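PDB 3DF6: ORF99 from Acidianus Filamentous Virus 1, which is of unknown function but is stable to heat and acid and belongs to the DUF1374 family, which may be related to the anti-CRISPR protein AcrID1. Local coordinates for residues F74-R79 with T86-K91; E5-L10 with L29-D34; M70-V75 with V93-R98. The protein carries 2 engineered substitutions. All blocks are in the same frame, centred on the assembly; numbering follows the deposited sequence. Where two conformers were deposited one is given.

Contact 1 (F74-R79 with T86-K91)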
loop_
_atom_site.group_PDB
_atom_site.type_symbol
_atom_site.label_atom_id
_atom_site.label_comp_id
_atom_site.label_asym_id
_atom_site.label_seq_id
_atom_site.Cartn_x
_atom_site.Cartn_y
_atom_site.Cartn_z
ATOM N N PHE C 74 8.561 -4.896 -6.936
ATOM C CA PHE C 74 9.809 -5.121 -6.226
ATOM C C PHE C 74 9.486 -5.710 -4.858
ATOM O O PHE C 74 8.704 -5.126 -4.109
ATOM C CB PHE C 74 10.552 -3.797 -6.038
ATOM C CG PHE C 74 10.948 -3.142 -7.315
ATOM C CD1 PHE C 74 12.225 -3.333 -7.825
ATOM C CD2 PHE C 74 10.048 -2.321 -8.012
ATOM C CE1 PHE C 74 12.621 -2.724 -9.016
ATOM C CE2 PHE C 74 10.423 -1.710 -9.219
ATOM C CZ PHE C 74 11.720 -1.920 -9.724
ATOM N N VAL C 75 10.091 -6.854 -4.535
ATOM C CA VAL C 75 9.876 -7.512 -3.244
ATOM C C VAL C 75 11.224 -7.666 -2.563
ATOM O O VAL C 75 12.128 -8.303 -3.092
ATOM C CB VAL C 75 9.192 -8.917 -3.375
ATOM C CG1 VAL C 75 8.919 -9.514 -1.999
ATOM C CG2 VAL C 75 7.888 -8.823 -4.166
ATOM N N GLU C 76 11.363 -7.040 -1.405
ATOM C CA GLU C 76 12.570 -7.137 -0.620
ATOM C C GLU C 76 12.354 -8.174 0.485
ATOM O O GLU C 76 11.396 -8.067 1.255
ATOM C CB GLU C 76 12.880 -5.772 -0.002
ATOM C CG GLU C 76 14.239 -5.673 0.676
ATOM C CD GLU C 76 14.368 -4.416 1.553
ATOM O OE1 GLU C 76 13.381 -3.677 1.674
ATOM O OE2 GLU C 76 15.452 -4.174 2.118
ATOM N N TYR C 77 13.235 -9.171 0.572
ATOM C CA TYR C 77 13.028 -10.265 1.521
ATOM C C TYR C 77 14.304 -10.922 2.025
ATOM O O TYR C 77 15.379 -10.800 1.406
ATOM C CB TYR C 77 12.102 -11.350 0.931
ATOM C CG TYR C 77 12.628 -12.044 -0.319
ATOM C CD1 TYR C 77 13.342 -13.246 -0.238
ATOM C CD2 TYR C 77 12.414 -11.485 -1.581
ATOM C CE1 TYR C 77 13.820 -13.877 -1.400
ATOM C CE2 TYR C 77 12.872 -12.095 -2.724
ATOM C CZ TYR C 77 13.567 -13.289 -2.636
ATOM O OH TYR C 77 14.007 -13.867 -3.795
ATOM N N VAL C 78 14.153 -11.643 3.141
ATOM C CA VAL C 78 15.197 -12.519 3.666
ATOM C C VAL C 78 14.714 -13.975 3.571
ATOM O O VAL C 78 13.596 -14.297 3.978
ATOM C CB VAL C 78 15.582 -12.140 5.107
ATOM C CG1 VAL C 78 16.674 -13.079 5.658
ATOM C CG2 VAL C 78 16.043 -10.669 5.177
ATOM N N ARG C 79 15.555 -14.843 3.009
ATOM C CA ARG C 79 15.234 -16.269 2.903
ATOM C C ARG C 79 15.475 -16.992 4.233
ATOM O O ARG C 79 16.589 -16.999 4.759
ATOM C CB ARG C 79 16.041 -16.934 1.794
ATOM C CG ARG C 79 15.735 -16.442 0.395
ATOM C CD ARG C 79 16.335 -17.403 -0.655
ATOM N NE ARG C 79 16.606 -16.690 -1.904
ATOM C CZ ARG C 79 15.849 -16.723 -3.002
ATOM N NH1 ARG C 79 14.748 -17.472 -3.066
ATOM N NH2 ARG C 79 16.207 -16.005 -4.054
ATOM N N THR C 86 10.876 -13.787 4.811
ATOM C CA THR C 86 10.526 -12.601 5.584
ATOM C C THR C 86 10.524 -11.369 4.657
ATOM O O THR C 86 11.577 -10.871 4.255
ATOM C CB THR C 86 11.473 -12.368 6.774
ATOM O OG1 THR C 86 11.439 -13.503 7.640
ATOM C CG2 THR C 86 11.059 -11.137 7.567
ATOM N N VAL C 87 9.330 -10.879 4.349
ATOM C CA VAL C 87 9.173 -9.734 3.462
ATOM C C VAL C 87 9.347 -8.434 4.254
ATOM O O VAL C 87 8.691 -8.221 5.290
ATOM C CB VAL C 87 7.820 -9.787 2.715
ATOM C CG1 VAL C 87 7.612 -8.532 1.840
ATOM C CG2 VAL C 87 7.724 -11.058 1.847
ATOM N N LEU C 88 10.213 -7.559 3.739
ATOM C CA LEU C 88 10.541 -6.295 4.392
ATOM C C LEU C 88 9.938 -5.095 3.681
ATOM O O LEU C 88 9.687 -4.057 4.302
ATOM C CB LEU C 88 12.057 -6.121 4.505
ATOM C CG LEU C 88 12.725 -7.257 5.302
ATOM C CD1 LEU C 88 14.232 -7.178 5.077
ATOM C CD2 LEU C 88 12.380 -7.129 6.771
ATOM N N SER C 89 9.720 -5.250 2.382
ATOM C CA SER C 89 9.113 -4.204 1.544
ATOM C C SER C 89 8.533 -4.812 0.273
ATOM O O SER C 89 9.028 -5.854 -0.207
ATOM C CB SER C 89 10.150 -3.134 1.180
ATOM O OG SER C 89 9.531 -2.040 0.514
ATOM N N ILE C 90 7.485 -4.168 -0.251
ATOM C CA ILE C 90 6.885 -4.456 -1.529
ATOM C C ILE C 90 6.608 -3.081 -2.188
ATOM O O ILE C 90 6.108 -2.161 -1.523
ATOM C CB ILE C 90 5.544 -5.261 -1.405
ATOM C CG1 ILE C 90 5.734 -6.543 -0.585
ATOM C CG2 ILE C 90 5.050 -5.660 -2.819
ATOM C CD1 ILE C 90 4.414 -7.384 -0.292
ATOM N N LYS C 91 6.956 -2.945 -3.469
ATOM C CA LYS C 91 6.743 -1.711 -4.212
ATOM C C LYS C 91 6.259 -2.027 -5.617
ATOM O O LYS C 91 6.812 -2.915 -6.290
ATOM C CB LYS C 91 8.025 -0.886 -4.276
ATOM C CG LYS C 91 7.911 0.460 -5.028
ATOM C CD LYS C 91 9.260 1.202 -4.949
ATOM C CE LYS C 91 9.284 2.512 -5.741
ATOM N NZ LYS C 91 8.113 3.387 -5.406
HETATM O O HOH W 1 10.582 -3.411 -2.374
#
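A classic beta bulge, in which L88 and S89 both face E76, marks the antiparallel hairpin formed by strands 69-80 and 84-96. The carbonyl oxygen of E76 takes a nearly straight bond from the L88 amide (L88 N to E76 O 2.8 Å, 176° at the hydrogen), while S89 N reaches the same oxygen only weakly at 3.5 Å. In return E76 N donates to S89 O. On one side of the bulge F74 pairs with K91 through two backbone bonds, and on the other V78 pairs with T86 in the same way, with V75 against I90 and Y77 against V87 as non-hydrogen-bonded pairs. The extra residue is paid for at L88, whose psi of -27° departs from an extended strand.

The E76 chain runs out straight over the bulge, its CG anti to the backbone N (chi1 -171°), and lays OE1 against S89 CB at 3.3 Å, with L88 CB a little farther off. On this face V78 CG2 also meets L88 CD1 at 3.9 Å, and the F74 ring turns an edge to the strand, CD2 lying 3.7 Å from K91 O.

The opposite face is largely apolar: V75 CG1 and V87 CG1 touch at 4.2 Å, and F38 and L41 of helix 35-42 pack on V75 and I90 respectively. Y77 contributes mainly its CB, 3.4 Å from T86 O, while its ring leads away to F57 and F38 and its OH bonds to D59. One face carries E76 and S89, the other adjoins a helix, and one strand holds a single added residue, an arrangement typical of a bulged beta hairpin at the middle of a helix-covered antiparallel sheet.

Contact 2 (E5-L10 with L29-D34); sequences EFHKLL and LNTTLD
With H7 CG anti to its carbonyl carbon (chi1 -61°) and T31 OG1 anti to its backbone N (chi1 -173°), the two side chains pass in opposite directions, and H7 NE2 and T31 OG1 stand 2.6 Å apart. This short hydrogen bond, lying in the ring plane at the edge, is the polar centre of a helix packed across an antiparallel sheet: the axes of 5-10 and 29-34 run at 90° and 10.0 Å apart. At the other ring nitrogen, ND1 has a weak bond to E37, which also accepts the amide of D34.

Around it the packing is apolar. F6 presents its ring edge to the strand; F6 and T31 meet tip to tip, CE2 being 3.3 Å from T31 CG2, and F6 CZ lies 3.7 Å from L29 CD2. L10 reaches the same two residues from one helical turn further along, its CD1 meeting T31 CG2 at 3.9 Å. R21 of the second subunit packs on both F6 and L29, and L29 pairs with a strand of that subunit, so the sheet continues through the dimer. L33 finishes the contact by placing its CD1 over the centre of the imidazole face, 3.9 Å from the H7 ring centroid, as a CH-pi interaction.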
loop_
_atom_site.group_PDB
_atom_site.type_symbol
_atom_site.label_atom_id
_atom_site.label_comp_id
_atom_site.label_asym_id
_atom_site.label_seq_id
_atom_site.Cartn_x
_atom_site.Cartn_y
_atom_site.Cartn_z
ATOM N N GLU C 5 -4.825 -13.691 7.336
ATOM C CA GLU C 5 -5.674 -12.694 6.703
ATOM C C GLU C 5 -4.815 -11.543 6.201
ATOM O O GLU C 5 -5.080 -10.988 5.140
ATOM C CB GLU C 5 -6.750 -12.184 7.671
ATOM C CG GLU C 5 -7.793 -13.238 8.063
ATOM C CD GLU C 5 -8.555 -13.827 6.872
ATOM O OE1 GLU C 5 -8.658 -13.156 5.820
ATOM O OE2 GLU C 5 -9.069 -14.964 7.004
ATOM N N PHE C 6 -3.779 -11.220 6.973
ATOM C CA PHE C 6 -2.800 -10.200 6.607
ATOM C C PHE C 6 -2.082 -10.565 5.301
ATOM O O PHE C 6 -1.994 -9.734 4.388
ATOM C CB PHE C 6 -1.825 -9.958 7.784
ATOM C CG PHE C 6 -0.726 -8.969 7.482
ATOM C CD1 PHE C 6 -0.965 -7.597 7.532
ATOM C CD2 PHE C 6 0.558 -9.409 7.140
ATOM C CE1 PHE C 6 0.052 -6.682 7.256
ATOM C CE2 PHE C 6 1.587 -8.489 6.880
ATOM C CZ PHE C 6 1.323 -7.133 6.915
ATOM N N HIS C 7 -1.624 -11.818 5.180
ATOM C CA HIS C 7 -0.920 -12.222 3.958
ATOM C C HIS C 7 -1.857 -12.277 2.756
ATOM O O HIS C 7 -1.467 -11.900 1.644
ATOM C CB HIS C 7 -0.163 -13.541 4.165
ATOM C CG HIS C 7 0.882 -13.460 5.238
ATOM N ND1 HIS C 7 1.419 -14.571 5.847
ATOM C CD2 HIS C 7 1.470 -12.390 5.824
ATOM C CE1 HIS C 7 2.304 -14.191 6.754
ATOM N NE2 HIS C 7 2.344 -12.871 6.768
ATOM N N LYS C 8 -3.084 -12.737 2.986
ATOM C CA LYS C 8 -4.140 -12.671 1.972
ATOM C C LYS C 8 -4.382 -11.236 1.477
ATOM O O LYS C 8 -4.564 -11.016 0.279
ATOM C CB LYS C 8 -5.459 -13.263 2.500
ATOM C CG LYS C 8 -5.597 -14.749 2.272
ATOM C CD LYS C 8 -6.942 -15.300 2.788
ATOM C CE LYS C 8 -8.157 -14.677 2.067
ATOM N NZ LYS C 8 -9.443 -15.080 2.690
ATOM N N LEU C 9 -4.420 -10.272 2.391
ATOM C CA LEU C 9 -4.540 -8.863 1.991
ATOM C C LEU C 9 -3.344 -8.382 1.158
ATOM O O LEU C 9 -3.523 -7.703 0.138
ATOM C CB LEU C 9 -4.791 -7.936 3.194
ATOM C CG LEU C 9 -4.881 -6.430 2.877
ATOM C CD1 LEU C 9 -5.963 -5.749 3.695
ATOM C CD2 LEU C 9 -3.520 -5.691 3.060
ATOM N N LEU C 10 -2.127 -8.747 1.560
ATOM C CA LEU C 10 -0.952 -8.352 0.775
ATOM C C LEU C 10 -1.015 -8.878 -0.664
ATOM O O LEU C 10 -0.659 -8.159 -1.605
ATOM C CB LEU C 10 0.343 -8.830 1.431
ATOM C CG LEU C 10 0.663 -8.312 2.847
ATOM C CD1 LEU C 10 1.984 -8.908 3.354
ATOM C CD2 LEU C 10 0.695 -6.786 2.874
ATOM N N LEU C 29 7.274 -3.460 5.674
ATOM C CA LEU C 29 6.700 -4.611 6.348
ATOM C C LEU C 29 7.746 -5.563 6.912
ATOM O O LEU C 29 8.867 -5.645 6.408
ATOM C CB LEU C 29 6.098 -5.581 5.301
ATOM C CG LEU C 29 5.044 -5.030 4.336
ATOM C CD1 LEU C 29 4.950 -5.880 3.086
ATOM C CD2 LEU C 29 3.682 -4.913 5.086
ATOM N N ASN C 30 7.276 -6.383 7.887
ATOM C CA ASN C 30 8.193 -7.320 8.544
ATOM C C ASN C 30 7.339 -8.509 8.888
ATOM O O ASN C 30 6.919 -8.682 10.023
ATOM C CB ASN C 30 8.913 -6.784 9.776
ATOM C CG ASN C 30 9.986 -7.725 10.291
ATOM O OD1 ASN C 30 10.225 -8.806 9.744
ATOM N ND2 ASN C 30 10.628 -7.318 11.371
ATOM N N THR C 31 7.053 -9.326 7.888
ATOM C CA THR C 31 6.182 -10.477 8.088
ATOM C C THR C 31 6.761 -11.660 7.311
ATOM O O THR C 31 7.417 -11.477 6.274
ATOM C CB THR C 31 4.695 -10.118 7.689
ATOM O OG1 THR C 31 3.807 -11.189 8.040
ATOM C CG2 THR C 31 4.570 -9.776 6.193
ATOM N N THR C 32 6.549 -12.868 7.826
ATOM C CA THR C 32 7.168 -14.044 7.241
ATOM C C THR C 32 6.146 -14.921 6.526
ATOM O O THR C 32 5.218 -15.455 7.148
ATOM C CB THR C 32 7.962 -14.860 8.300
ATOM O OG1 THR C 32 9.000 -14.036 8.833
ATOM C CG2 THR C 32 8.600 -16.106 7.662
ATOM N N LEU C 33 6.349 -15.061 5.221
ATOM C CA LEU C 33 5.475 -15.813 4.342
ATOM C C LEU C 33 5.979 -17.218 4.076
ATOM O O LEU C 33 7.165 -17.412 3.790
ATOM C CB LEU C 33 5.366 -15.125 2.981
ATOM C CG LEU C 33 4.363 -13.984 2.773
ATOM C CD1 LEU C 33 4.651 -12.810 3.706
ATOM C CD2 LEU C 33 4.420 -13.543 1.321
ATOM N N ASP C 34 5.042 -18.171 4.146
ATOM C CA ASP C 34 5.222 -19.532 3.636
ATOM C C ASP C 34 5.502 -19.461 2.118
ATOM O O ASP C 34 5.088 -18.510 1.457
ATOM C CB ASP C 34 3.921 -20.300 3.923
ATOM C CG ASP C 34 3.887 -21.698 3.337
ATOM O OD1 ASP C 34 4.917 -22.219 2.851
ATOM O OD2 ASP C 34 2.795 -22.303 3.383
#

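Contact 3 (M70-V75 with V93-R98); sequences MKKLFV and VNDWVR. Engineered in segment 70-75: M70 (natural residue Ile).
M70 pairs with D95, K71 with N94 and K72 with V93 as strands 70-75 and 93-96 run antiparallel at 142°, their axes 4.8 Å apart at the closest. The outer two pairs are hydrogen-bonded, each by two backbone bonds, and the K71-N94 pair between them is not.

The side chains divide by face. K71 and N94 lie side by side, pointing the same way; K71 bends at chi2 (-83°), and further along the chain its NZ donates in the amide plane to a lone pair of N94 OD1 at 2.8 Å. That oxygen has a second donor, a water that also donates to M70 O. The ammonium itself is shared, with D20, just past helix 3-18, forming a salt bridge to it.

On the other face K72, extended beyond CG, crosses to D95: NZ meets OD2 on the anti side of the carboxylate at 3.0 Å, 30° out of its plane, in a salt bridge. Engineered residue M70, a selenomethionine, runs alongside D95. Its CE is 3.2 Å from D95 OD2 and, tightly, 3.5 Å from CG2 of V97 in the loop beyond the strand. F74 turns the edge of its ring to V93, CE2 being 4.3 Å from V93 CB.

The chemistry of this end of the hairpin is therefore chiefly polar. Each lysine has an oxygen partner on the neighbouring strand, but on opposite faces of the sheet. Since K71 also meets D20, its charge is probably well compensated, whereas K72 has D95 and, at long range and weakly, E60.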
loop_
_atom_site.group_PDB
_atom_site.type_symbol
_atom_site.label_atom_id
_atom_site.label_comp_id
_atom_site.label_asym_id
_atom_site.label_seq_id
_atom_site.Cartn_x
_atom_site.Cartn_y
_atom_site.Cartn_z
HETATM N N MSE C 70 3.734 -1.608 -18.654
HETATM C CA MSE C 70 4.289 -2.698 -17.888
HETATM C C MSE C 70 4.096 -2.417 -16.399
HETATM O O MSE C 70 4.206 -1.282 -15.960
HETATM C CB MSE C 70 5.764 -2.833 -18.235
HETATM C CG MSE C 70 6.570 -3.397 -17.145
HETATM SE SE MSE C 70 8.204 -4.017 -17.859
HETATM C CE MSE C 70 9.350 -2.518 -17.480
ATOM N N LYS C 71 3.773 -3.445 -15.632
ATOM C CA LYS C 71 3.698 -3.326 -14.177
ATOM C C LYS C 71 4.954 -3.961 -13.620
ATOM O O LYS C 71 5.333 -5.058 -14.053
ATOM C CB LYS C 71 2.462 -4.040 -13.609
ATOM C CG LYS C 71 1.084 -3.406 -13.868
ATOM C CD LYS C 71 0.774 -2.309 -12.873
ATOM C CE LYS C 71 -0.545 -1.589 -13.191
ATOM N NZ LYS C 71 -0.687 -0.503 -12.184
ATOM N N LYS C 72 5.617 -3.269 -12.696
ATOM C CA LYS C 72 6.803 -3.828 -12.042
ATOM C C LYS C 72 6.594 -3.921 -10.542
ATOM O O LYS C 72 6.119 -2.968 -9.906
ATOM C CB LYS C 72 8.054 -3.009 -12.323
ATOM C CG LYS C 72 8.489 -3.015 -13.819
ATOM C CD LYS C 72 9.814 -2.231 -13.949
ATOM C CE LYS C 72 10.375 -2.279 -15.355
ATOM N NZ LYS C 72 11.490 -1.261 -15.614
ATOM N N LEU C 73 6.961 -5.076 -10.003
ATOM C CA LEU C 73 6.833 -5.372 -8.579
ATOM C C LEU C 73 8.201 -5.653 -7.967
ATOM O O LEU C 73 8.931 -6.530 -8.423
ATOM C CB LEU C 73 5.925 -6.598 -8.390
ATOM C CG LEU C 73 5.542 -6.905 -6.940
ATOM C CD1 LEU C 73 4.456 -5.869 -6.463
ATOM C CD2 LEU C 73 5.087 -8.342 -6.778
ATOM N N PHE C 74 8.561 -4.896 -6.936
ATOM C CA PHE C 74 9.809 -5.121 -6.226
ATOM C C PHE C 74 9.486 -5.710 -4.858
ATOM O O PHE C 74 8.704 -5.126 -4.109
ATOM C CB PHE C 74 10.552 -3.797 -6.038
ATOM C CG PHE C 74 10.948 -3.142 -7.315
ATOM C CD1 PHE C 74 12.225 -3.333 -7.825
ATOM C CD2 PHE C 74 10.048 -2.321 -8.012
ATOM C CE1 PHE C 74 12.621 -2.724 -9.016
ATOM C CE2 PHE C 74 10.423 -1.710 -9.219
ATOM C CZ PHE C 74 11.720 -1.920 -9.724
ATOM N N VAL C 75 10.091 -6.854 -4.535
ATOM C CA VAL C 75 9.876 -7.512 -3.244
ATOM C C VAL C 75 11.224 -7.666 -2.563
ATOM O O VAL C 75 12.128 -8.303 -3.092
ATOM C CB VAL C 75 9.192 -8.917 -3.375
ATOM C CG1 VAL C 75 8.919 -9.514 -1.999
ATOM C CG2 VAL C 75 7.888 -8.823 -4.166
ATOM N N VAL C 93 5.290 -0.324 -9.352
ATOM C CA VAL C 93 5.608 0.821 -10.199
ATOM C C VAL C 93 5.023 0.575 -11.599
ATOM O O VAL C 93 4.980 -0.562 -12.062
ATOM C CB VAL C 93 7.178 0.965 -10.220
ATOM C CG1 VAL C 93 7.702 1.634 -11.440
ATOM C CG2 VAL C 93 7.661 1.695 -8.963
ATOM N N ASN C 94 4.599 1.628 -12.281
ATOM C CA ASN C 94 4.188 1.520 -13.678
ATOM C C ASN C 94 5.345 1.915 -14.546
ATOM O O ASN C 94 6.142 2.729 -14.124
ATOM C CB ASN C 94 3.081 2.511 -13.967
ATOM C CG ASN C 94 1.802 2.109 -13.346
ATOM O OD1 ASN C 94 1.487 0.926 -13.290
ATOM N ND2 ASN C 94 1.052 3.077 -12.873
ATOM N N ASP C 95 5.428 1.368 -15.754
ATOM C CA ASP C 95 6.450 1.791 -16.696
ATOM C C ASP C 95 5.880 1.696 -18.111
ATOM O O ASP C 95 5.132 0.760 -18.434
ATOM C CB ASP C 95 7.671 0.880 -16.554
ATOM C CG ASP C 95 8.943 1.427 -17.243
ATOM O OD1 ASP C 95 9.000 2.609 -17.666
ATOM O OD2 ASP C 95 9.914 0.638 -17.355
ATOM N N TRP C 96 6.234 2.674 -18.940
ATOM C CA TRP C 96 5.947 2.635 -20.363
ATOM C C TRP C 96 7.117 1.958 -21.034
ATOM O O TRP C 96 8.281 2.314 -20.808
ATOM C CB TRP C 96 5.800 4.043 -20.940
ATOM C CG TRP C 96 5.565 4.081 -22.433
ATOM C CD1 TRP C 96 6.499 3.925 -23.432
ATOM C CD2 TRP C 96 4.321 4.318 -23.089
ATOM N NE1 TRP C 96 5.906 4.046 -24.664
ATOM C CE2 TRP C 96 4.568 4.284 -24.485
ATOM C CE3 TRP C 96 3.011 4.549 -22.634
ATOM C CZ2 TRP C 96 3.558 4.489 -25.430
ATOM C CZ3 TRP C 96 2.003 4.738 -23.585
ATOM C CH2 TRP C 96 2.289 4.704 -24.962
ATOM N N VAL C 97 6.803 1.008 -21.899
ATOM C CA VAL C 97 7.820 0.213 -22.532
ATOM C C VAL C 97 7.512 0.117 -24.035
ATOM O O VAL C 97 6.351 0.257 -24.455
ATOM C CB VAL C 97 7.925 -1.165 -21.830
ATOM C CG1 VAL C 97 9.077 -1.965 -22.366
ATOM C CG2 VAL C 97 8.160 -0.955 -20.355
ATOM N N ARG C 98 8.555 -0.079 -24.837
ATOM C CA ARG C 98 8.380 -0.275 -26.264
ATOM C C ARG C 98 7.715 -1.648 -26.475
ATOM O O ARG C 98 8.132 -2.639 -25.859
ATOM C CB ARG C 98 9.738 -0.246 -26.947
ATOM C CG ARG C 98 9.686 -0.517 -28.417
ATOM C CD ARG C 98 10.965 -0.120 -29.093
ATOM N NE ARG C 98 10.814 -0.073 -30.536
ATOM C CZ ARG C 98 11.696 0.468 -31.370
ATOM N NH1 ARG C 98 12.812 1.011 -30.912
ATOM N NH2 ARG C 98 11.471 0.453 -32.660
HETATM O O HOH W 2 1.544 0.155 -15.955
#

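From the N terminus, contact 2 forms first, closing the loop that returns helix 3-18 to strand 25-34 and completing itself before the hairpin of strands 69-80 and 84-96 begins. Contacts 3 and 1 then belong to that one hairpin. Contact 1 nests within contact 3: 74-79 and 86-91 zip the half nearer the turn, 70-75 and 93-98 the open end, and F74 and V75 serve both. Contacts 1 and 2 meet where strand 84-96 lies beside 25-34, V87 N facing T31 O. Contact 3 lies about 22 Å from contact 2, centre to centre, across the chain's middle. The contacts thus tie helix 3-18 to one face of a sheet in which strand 25-34 and the hairpin are neighbours.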